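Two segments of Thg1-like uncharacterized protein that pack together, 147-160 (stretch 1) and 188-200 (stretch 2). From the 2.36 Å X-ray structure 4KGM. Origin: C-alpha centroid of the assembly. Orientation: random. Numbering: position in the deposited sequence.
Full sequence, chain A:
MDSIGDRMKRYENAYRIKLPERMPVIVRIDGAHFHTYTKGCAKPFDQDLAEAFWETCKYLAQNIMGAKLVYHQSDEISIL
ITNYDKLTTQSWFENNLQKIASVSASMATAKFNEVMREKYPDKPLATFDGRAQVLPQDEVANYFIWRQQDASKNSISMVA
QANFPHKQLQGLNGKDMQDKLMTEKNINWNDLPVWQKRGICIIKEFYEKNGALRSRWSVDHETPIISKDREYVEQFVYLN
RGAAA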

ATOM      1  N   ARG A 147     -18.464  14.074  10.393  1.00 37.66           N
ATOM      2  CA  ARG A 147     -18.326  15.212   9.491  1.00 41.02           C
ATOM      3  C   ARG A 147     -19.266  16.355   9.864  1.00 43.20           C
ATOM      4  O   ARG A 147     -18.913  17.526   9.725  1.00 40.23           O
ATOM      5  CB  ARG A 147     -18.563  14.780   8.044  1.00 37.18           C
ATOM      6  CG  ARG A 147     -17.475  13.878   7.472  1.00 36.86           C
ATOM      7  CD  ARG A 147     -16.197  14.653   7.195  1.00 35.99           C
ATOM      8  NE  ARG A 147     -15.279  14.657   8.329  1.00 35.76           N
ATOM      9  CZ  ARG A 147     -14.228  15.464   8.434  1.00 43.63           C
ATOM     10  NH1 ARG A 147     -13.967  16.344   7.478  1.00 40.28           N
ATOM     11  NH2 ARG A 147     -13.442  15.398   9.500  1.00 49.69           N
ATOM     12  N   GLN A 148     -20.463  16.012  10.335  1.00 40.77           N
ATOM     13  CA  GLN A 148     -21.420  17.016  10.787  1.00 42.88           C
ATOM     14  C   GLN A 148     -20.960  17.682  12.082  1.00 45.06           C
ATOM     15  O   GLN A 148     -21.204  18.868  12.297  1.00 46.70           O
ATOM     16  CB  GLN A 148     -22.809  16.404  10.978  1.00 38.54           C
ATOM     17  CG  GLN A 148     -23.628  16.303   9.702  1.00 39.70           C
ATOM     18  CD  GLN A 148     -25.063  15.890   9.968  1.00 42.11           C
ATOM     19  OE1 GLN A 148     -25.378  15.343  11.026  1.00 42.80           O
ATOM     20  NE2 GLN A 148     -25.943  16.155   9.007  1.00 43.34           N
ATOM     21  N   GLN A 149     -20.297  16.915  12.941  1.00 42.64           N
ATOM     22  CA  GLN A 149     -19.758  17.458  14.183  1.00 44.98           C
ATOM     23  C   GLN A 149     -18.583  18.386  13.896  1.00 44.99           C
ATOM     24  O   GLN A 149     -18.296  19.301  14.667  1.00 49.26           O
ATOM     25  CB  GLN A 149     -19.342  16.334  15.136  1.00 41.95           C
ATOM     26  CG  GLN A 149     -20.514  15.558  15.725  1.00 45.14           C
ATOM     27  CD  GLN A 149     -20.075  14.388  16.589  1.00 45.62           C
ATOM     28  OE1 GLN A 149     -18.891  14.233  16.895  1.00 45.59           O
ATOM     29  NE2 GLN A 149     -21.032  13.555  16.985  1.00 39.51           N
ATOM     30  N   ASP A 150     -17.905  18.143  12.779  1.00 41.70           N
ATOM     31  CA  ASP A 150     -16.826  19.014  12.334  1.00 47.42           C
ATOM     32  C   ASP A 150     -17.411  20.199  11.572  1.00 47.02           C
ATOM     33  O   ASP A 150     -16.762  21.235  11.414  1.00 42.57           O
ATOM     34  CB  ASP A 150     -15.845  18.244  11.449  1.00 46.59           C
ATOM     35  CG  ASP A 150     -14.656  19.085  11.027  1.00 47.43           C
ATOM     36  OD1 ASP A 150     -14.712  19.690   9.935  1.00 46.31           O
ATOM     37  OD2 ASP A 150     -13.665  19.144  11.787  1.00 43.79           O
ATOM     38  N   ALA A 151     -18.644  20.033  11.105  1.00 43.09           N
ATOM     39  CA  ALA A 151     -19.348  21.093  10.394  1.00 43.78           C
ATOM     40  C   ALA A 151     -19.832  22.168  11.360  1.00 47.04           C
ATOM     41  O   ALA A 151     -19.706  23.361  11.088  1.00 42.63           O
ATOM     42  CB  ALA A 151     -20.521  20.518   9.618  1.00 38.44           C
ATOM     43  N   SER A 152     -20.385  21.735  12.489  1.00 49.13           N
ATOM     44  CA  SER A 152     -20.926  22.653  13.485  1.00 50.07           C
ATOM     45  C   SER A 152     -19.827  23.435  14.197  1.00 51.01           C
ATOM     46  O   SER A 152     -19.969  24.632  14.440  1.00 50.79           O
ATOM     47  CB  SER A 152     -21.783  21.896  14.504  1.00 53.13           C
ATOM     48  OG  SER A 152     -22.902  21.290  13.881  1.00 50.61           O
ATOM     49  N   LYS A 153     -18.732  22.757  14.527  1.00 45.74           N
ATOM     50  CA  LYS A 153     -17.619  23.404  15.211  1.00 47.02           C
ATOM     51  C   LYS A 153     -16.965  24.450  14.311  1.00 52.08           C
ATOM     52  O   LYS A 153     -16.495  25.484  14.785  1.00 57.09           O
ATOM     53  CB  LYS A 153     -16.589  22.371  15.676  1.00 48.42           C
ATOM     54  CG  LYS A 153     -15.515  22.939  16.591  1.00 57.17           C
ATOM     55  CD  LYS A 153     -14.634  21.843  17.170  1.00 64.14           C
ATOM     56  CE  LYS A 153     -13.868  21.109  16.081  1.00 63.12           C
ATOM     57  NZ  LYS A 153     -12.972  20.060  16.646  1.00 61.07           N
ATOM     58  N   ASN A 154     -16.940  24.175  13.011  1.00 55.76           N
ATOM     59  CA  ASN A 154     -16.441  25.138  12.037  1.00 58.63           C
ATOM     60  C   ASN A 154     -17.449  26.254  11.790  1.00 52.52           C
ATOM     61  O   ASN A 154     -17.073  27.397  11.540  1.00 49.03           O
ATOM     62  CB  ASN A 154     -16.099  24.446  10.715  1.00 53.01           C
ATOM     63  CG  ASN A 154     -14.768  23.720  10.763  1.00 55.95           C
ATOM     64  OD1 ASN A 154     -13.805  24.205  11.355  1.00 61.10           O
ATOM     65  ND2 ASN A 154     -14.709  22.552  10.136  1.00 56.24           N
ATOM     66  N   SER A 155     -18.730  25.909  11.866  1.00 48.02           N
ATOM     67  CA  SER A 155     -19.807  26.864  11.633  1.00 48.26           C
ATOM     68  C   SER A 155     -19.813  27.974  12.680  1.00 57.95           C
ATOM     69  O   SER A 155     -19.895  29.155  12.344  1.00 52.32           O
ATOM     70  CB  SER A 155     -21.155  26.147  11.632  1.00 47.57           C
ATOM     71  OG  SER A 155     -22.204  27.038  11.301  1.00 52.00           O
ATOM     72  N   ILE A 156     -19.731  27.581  13.948  1.00 56.58           N
ATOM     73  CA  ILE A 156     -19.717  28.533  15.054  1.00 55.70           C
ATOM     74  C   ILE A 156     -18.484  29.430  14.991  1.00 57.12           C
ATOM     75  O   ILE A 156     -18.576  30.640  15.199  1.00 56.42           O
ATOM     76  CB  ILE A 156     -19.762  27.813  16.417  1.00 56.34           C
ATOM     77  CG1 ILE A 156     -21.019  26.948  16.521  1.00 59.42           C
ATOM     78  CG2 ILE A 156     -19.717  28.819  17.557  1.00 64.57           C
ATOM     79  CD1 ILE A 156     -21.176  26.257  17.858  1.00 60.69           C
ATOM     80  N   SER A 157     -17.335  28.833  14.692  1.00 51.68           N
ATOM     81  CA  SER A 157     -16.087  29.583  14.601  1.00 54.83           C
ATOM     82  C   SER A 157     -16.101  30.583  13.448  1.00 57.25           C
ATOM     83  O   SER A 157     -15.618  31.705  13.587  1.00 59.49           O
ATOM     84  CB  SER A 157     -14.896  28.635  14.458  1.00 51.92           C
ATOM     85  OG  SER A 157     -13.681  29.358  14.372  1.00 53.93           O
ATOM     86  N   MET A 158     -16.658  30.171  12.312  1.00 56.00           N
ATOM     87  CA  MET A 158     -16.728  31.032  11.133  1.00 59.30           C
ATOM     88  C   MET A 158     -17.605  32.257  11.376  1.00 59.80           C
ATOM     89  O   MET A 158     -17.234  33.375  11.016  1.00 56.98           O
ATOM     90  CB  MET A 158     -17.236  30.249   9.918  1.00 57.21           C
ATOM     91  CG  MET A 158     -16.178  29.382   9.247  1.00 62.02           C
ATOM     92  SD  MET A 158     -16.865  28.163   8.106  1.00 62.82           S
ATOM     93  CE  MET A 158     -17.667  29.218   6.899  1.00 45.21           C
ATOM     94  N   VAL A 159     -18.767  32.038  11.983  1.00 59.86           N
ATOM     95  CA  VAL A 159     -19.690  33.123  12.298  1.00 61.98           C
ATOM     96  C   VAL A 159     -19.075  34.088  13.306  1.00 57.92           C
ATOM     97  O   VAL A 159     -19.119  35.306  13.122  1.00 61.68           O
ATOM     98  CB  VAL A 159     -21.021  32.582  12.858  1.00 58.93           C
ATOM     99  CG1 VAL A 159     -21.869  33.714  13.418  1.00 53.57           C
ATOM    100  CG2 VAL A 159     -21.778  31.819  11.782  1.00 55.29           C
ATOM    101  N   ALA A 160     -18.495  33.536  14.365  1.00 60.69           N
ATOM    102  CA  ALA A 160     -17.887  34.342  15.417  1.00 63.11           C
ATOM    103  C   ALA A 160     -16.681  35.130  14.908  1.00 66.30           C
ATOM    104  O   ALA A 160     -16.491  36.290  15.274  1.00 68.73           O
ATOM    105  CB  ALA A 160     -17.495  33.465  16.596  1.00 59.30           C
ATOM    106  N   ASN A 188     -28.116  34.729  17.094  1.00 74.15           N
ATOM    107  CA  ASN A 188     -28.439  33.353  17.448  1.00 73.20           C
ATOM    108  C   ASN A 188     -27.972  32.358  16.388  1.00 74.16           C
ATOM    109  O   ASN A 188     -28.436  32.387  15.247  1.00 72.34           O
ATOM    110  CB  ASN A 188     -29.943  33.204  17.686  1.00 73.16           C
ATOM    111  CG  ASN A 188     -30.303  31.891  18.350  1.00 74.03           C
ATOM    112  OD1 ASN A 188     -29.466  31.259  18.997  1.00 75.42           O
ATOM    113  ND2 ASN A 188     -31.554  31.473  18.196  1.00 72.61           N
ATOM    114  N   TRP A 189     -27.054  31.478  16.774  1.00 68.77           N
ATOM    115  CA  TRP A 189     -26.489  30.503  15.849  1.00 69.20           C
ATOM    116  C   TRP A 189     -27.508  29.433  15.466  1.00 65.46           C
ATOM    117  O   TRP A 189     -27.560  29.000  14.315  1.00 62.95           O
ATOM    118  CB  TRP A 189     -25.240  29.854  16.451  1.00 69.33           C
ATOM    119  CG  TRP A 189     -24.534  28.919  15.515  1.00 72.76           C
ATOM    120  CD1 TRP A 189     -23.628  29.253  14.549  1.00 66.88           C
ATOM    121  CD2 TRP A 189     -24.671  27.494  15.460  1.00 65.93           C
ATOM    122  NE1 TRP A 189     -23.197  28.126  13.895  1.00 60.37           N
ATOM    123  CE2 TRP A 189     -23.822  27.033  14.434  1.00 67.04           C
ATOM    124  CE3 TRP A 189     -25.430  26.564  16.176  1.00 69.22           C
ATOM    125  CZ2 TRP A 189     -23.710  25.682  14.109  1.00 66.61           C
ATOM    126  CZ3 TRP A 189     -25.318  25.224  15.851  1.00 69.42           C
ATOM    127  CH2 TRP A 189     -24.464  24.796  14.827  1.00 65.76           C
ATOM    128  N   ASN A 190     -28.322  29.019  16.432  1.00 64.07           N
ATOM    129  CA  ASN A 190     -29.322  27.981  16.203  1.00 59.85           C
ATOM    130  C   ASN A 190     -30.445  28.430  15.270  1.00 65.18           C
ATOM    131  O   ASN A 190     -31.233  27.611  14.796  1.00 63.84           O
ATOM    132  CB  ASN A 190     -29.904  27.494  17.533  1.00 61.51           C
ATOM    133  N   ASP A 191     -30.512  29.731  15.010  1.00 66.57           N
ATOM    134  CA  ASP A 191     -31.533  30.289  14.130  1.00 68.20           C
ATOM    135  C   ASP A 191     -31.083  30.281  12.670  1.00 66.05           C
ATOM    136  O   ASP A 191     -31.886  30.501  11.763  1.00 64.98           O
ATOM    137  CB  ASP A 191     -31.891  31.713  14.564  1.00 67.58           C
ATOM    138  N   LEU A 192     -29.796  30.025  12.454  1.00 62.21           N
ATOM    139  CA  LEU A 192     -29.229  29.980  11.111  1.00 64.05           C
ATOM    140  C   LEU A 192     -29.770  28.796  10.306  1.00 59.89           C
ATOM    141  O   LEU A 192     -30.154  27.778  10.884  1.00 49.78           O
ATOM    142  CB  LEU A 192     -27.700  29.920  11.184  1.00 61.12           C
ATOM    143  CG  LEU A 192     -27.002  31.202  11.634  1.00 57.82           C
ATOM    144  CD1 LEU A 192     -25.490  31.037  11.588  1.00 58.85           C
ATOM    145  CD2 LEU A 192     -27.445  32.375  10.773  1.00 55.06           C
ATOM    146  N   PRO A 193     -29.806  28.931   8.967  1.00 61.85           N
ATOM    147  CA  PRO A 193     -30.275  27.849   8.090  1.00 59.24           C
ATOM    148  C   PRO A 193     -29.422  26.588   8.221  1.00 58.95           C
ATOM    149  O   PRO A 193     -28.267  26.668   8.643  1.00 58.85           O
ATOM    150  CB  PRO A 193     -30.140  28.448   6.685  1.00 55.08           C
ATOM    151  CG  PRO A 193     -29.177  29.580   6.833  1.00 56.54           C
ATOM    152  CD  PRO A 193     -29.425  30.129   8.199  1.00 55.80           C
ATOM    153  N   VAL A 194     -29.994  25.445   7.853  1.00 56.93           N
ATOM    154  CA  VAL A 194     -29.365  24.142   8.073  1.00 56.91           C
ATOM    155  C   VAL A 194     -27.956  24.014   7.492  1.00 51.81           C
ATOM    156  O   VAL A 194     -27.033  23.580   8.182  1.00 52.30           O
ATOM    157  CB  VAL A 194     -30.246  22.993   7.532  1.00 59.85           C
ATOM    158  CG1 VAL A 194     -29.525  21.658   7.656  1.00 59.48           C
ATOM    159  CG2 VAL A 194     -31.577  22.953   8.267  1.00 52.63           C
ATOM    160  N   TRP A 195     -27.789  24.405   6.231  1.00 50.49           N
ATOM    161  CA  TRP A 195     -26.514  24.212   5.542  1.00 48.57           C
ATOM    162  C   TRP A 195     -25.367  25.020   6.142  1.00 47.54           C
ATOM    163  O   TRP A 195     -24.199  24.670   5.976  1.00 48.03           O
ATOM    164  CB  TRP A 195     -26.646  24.500   4.041  1.00 57.67           C
ATOM    165  CG  TRP A 195     -26.792  25.950   3.683  1.00 53.82           C
ATOM    166  CD1 TRP A 195     -27.957  26.636   3.499  1.00 56.66           C
ATOM    167  CD2 TRP A 195     -25.734  26.886   3.440  1.00 51.96           C
ATOM    168  NE1 TRP A 195     -27.691  27.943   3.166  1.00 57.96           N
ATOM    169  CE2 TRP A 195     -26.333  28.122   3.124  1.00 52.96           C
ATOM    170  CE3 TRP A 195     -24.338  26.801   3.466  1.00 48.26           C
ATOM    171  CZ2 TRP A 195     -25.586  29.262   2.833  1.00 47.36           C
ATOM    172  CZ3 TRP A 195     -23.598  27.935   3.178  1.00 44.84           C
ATOM    173  CH2 TRP A 195     -24.223  29.149   2.866  1.00 44.70           C
ATOM    174  N   GLN A 196     -25.699  26.100   6.841  1.00 55.88           N
ATOM    175  CA  GLN A 196     -24.682  26.911   7.498  1.00 46.93           C
ATOM    176  C   GLN A 196     -24.291  26.314   8.842  1.00 45.96           C
ATOM    177  O   GLN A 196     -23.149  26.440   9.274  1.00 43.84           O
ATOM    178  CB  GLN A 196     -25.171  28.348   7.686  1.00 54.03           C
ATOM    179  CG  GLN A 196     -25.343  29.117   6.389  1.00 56.77           C
ATOM    180  CD  GLN A 196     -25.816  30.539   6.613  1.00 53.75           C
ATOM    181  OE1 GLN A 196     -26.131  30.935   7.736  1.00 52.49           O
ATOM    182  NE2 GLN A 196     -25.869  31.318   5.539  1.00 44.50           N
ATOM    183  N   LYS A 197     -25.243  25.655   9.492  1.00 50.05           N
ATOM    184  CA  LYS A 197     -25.020  25.107  10.826  1.00 52.88           C
ATOM    185  C   LYS A 197     -24.333  23.743  10.802  1.00 57.15           C
ATOM    186  O   LYS A 197     -23.406  23.496  11.572  1.00 56.19           O
ATOM    187  CB  LYS A 197     -26.341  25.017  11.595  1.00 57.66           C
ATOM    188  N   ARG A 198     -24.789  22.859   9.919  1.00 55.25           N
ATOM    189  CA  ARG A 198     -24.280  21.491   9.888  1.00 53.81           C
ATOM    190  C   ARG A 198     -24.149  20.929   8.471  1.00 53.12           C
ATOM    191  O   ARG A 198     -24.120  19.712   8.281  1.00 50.61           O
ATOM    192  CB  ARG A 198     -25.180  20.578  10.723  1.00 47.12           C
ATOM    193  CG  ARG A 198     -26.623  20.540  10.242  1.00 48.14           C
ATOM    194  CD  ARG A 198     -27.421  19.468  10.962  1.00 51.64           C
ATOM    195  NE  ARG A 198     -28.786  19.374  10.455  1.00 57.14           N
ATOM    196  CZ  ARG A 198     -29.831  19.983  11.005  1.00 51.33           C
ATOM    197  NH1 ARG A 198     -29.670  20.731  12.089  1.00 57.35           N
ATOM    198  NH2 ARG A 198     -31.038  19.843  10.475  1.00 50.94           N
ATOM    199  N   GLY A 199     -24.071  21.814   7.481  1.00 53.79           N
ATOM    200  CA  GLY A 199     -23.944  21.401   6.093  1.00 41.79           C
ATOM    201  C   GLY A 199     -25.179  20.688   5.575  1.00 49.71           C
ATOM    202  O   GLY A 199     -26.164  20.536   6.296  1.00 52.56           O
ATOM    203  N   ILE A 200     -25.128  20.249   4.320  1.00 47.41           N
ATOM    204  CA  ILE A 200     -26.243  19.517   3.724  1.00 44.94           C
ATOM    205  C   ILE A 200     -25.786  18.327   2.886  1.00 46.03           C
ATOM    206  O   ILE A 200     -24.599  18.177   2.594  1.00 41.40           O
ATOM    207  CB  ILE A 200     -27.142  20.433   2.863  1.00 45.94           C
ATOM    208  CG1 ILE A 200     -26.297  21.431   2.066  1.00 47.78           C
ATOM    209  CG2 ILE A 200     -28.147  21.168   3.736  1.00 53.86           C
ATOM    210  CD1 ILE A 200     -25.720  20.876   0.779  1.00 43.29           C
TER

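A helix can receive both an aromatic ring and the backbone of a second helix, and this contact is a compact example. Stretch 1 is helical throughout; the short helix of stretch 2, beginning at Val-194, crosses it at 100°, with axes 8.0 Å apart at closest approach.

Along stretch 2, Trp-189 comes first and contributes the largest covered area. Ile-156 lies over one face of its indole, CG1 sitting 3.6 Å from the centroid of the five-membered ring in a CH-pi contact, while the ring's polar edge is satisfied by a hydrogen bond from Trp-189 NE1 to Ser-155 OG (3.0 Å). Leu-192 extends the apolar patch, its CD1 3.8 Å from Val-159 CG2. Pro-193 occupies the N-cap position, right before the helix.

Further along, backbone carbonyls serve as acceptors. Ser-155 OG, already accepting from the indole, donates to Gln-196 O at a very short 2.3 Å, so one hydroxyl links two parts of stretch 2. Lys-197 turns its CB away, yet its O lies 3.2 Å from Ser-152 CA in a CA-H...O contact. The backbones are closest here: Ala-151 CA and Arg-198 CA are 5.0 Å apart, and Ala-151 CB rests 3.8 Å from Arg-198 C. Gly-199, with positive phi, then leaves the helical conformation.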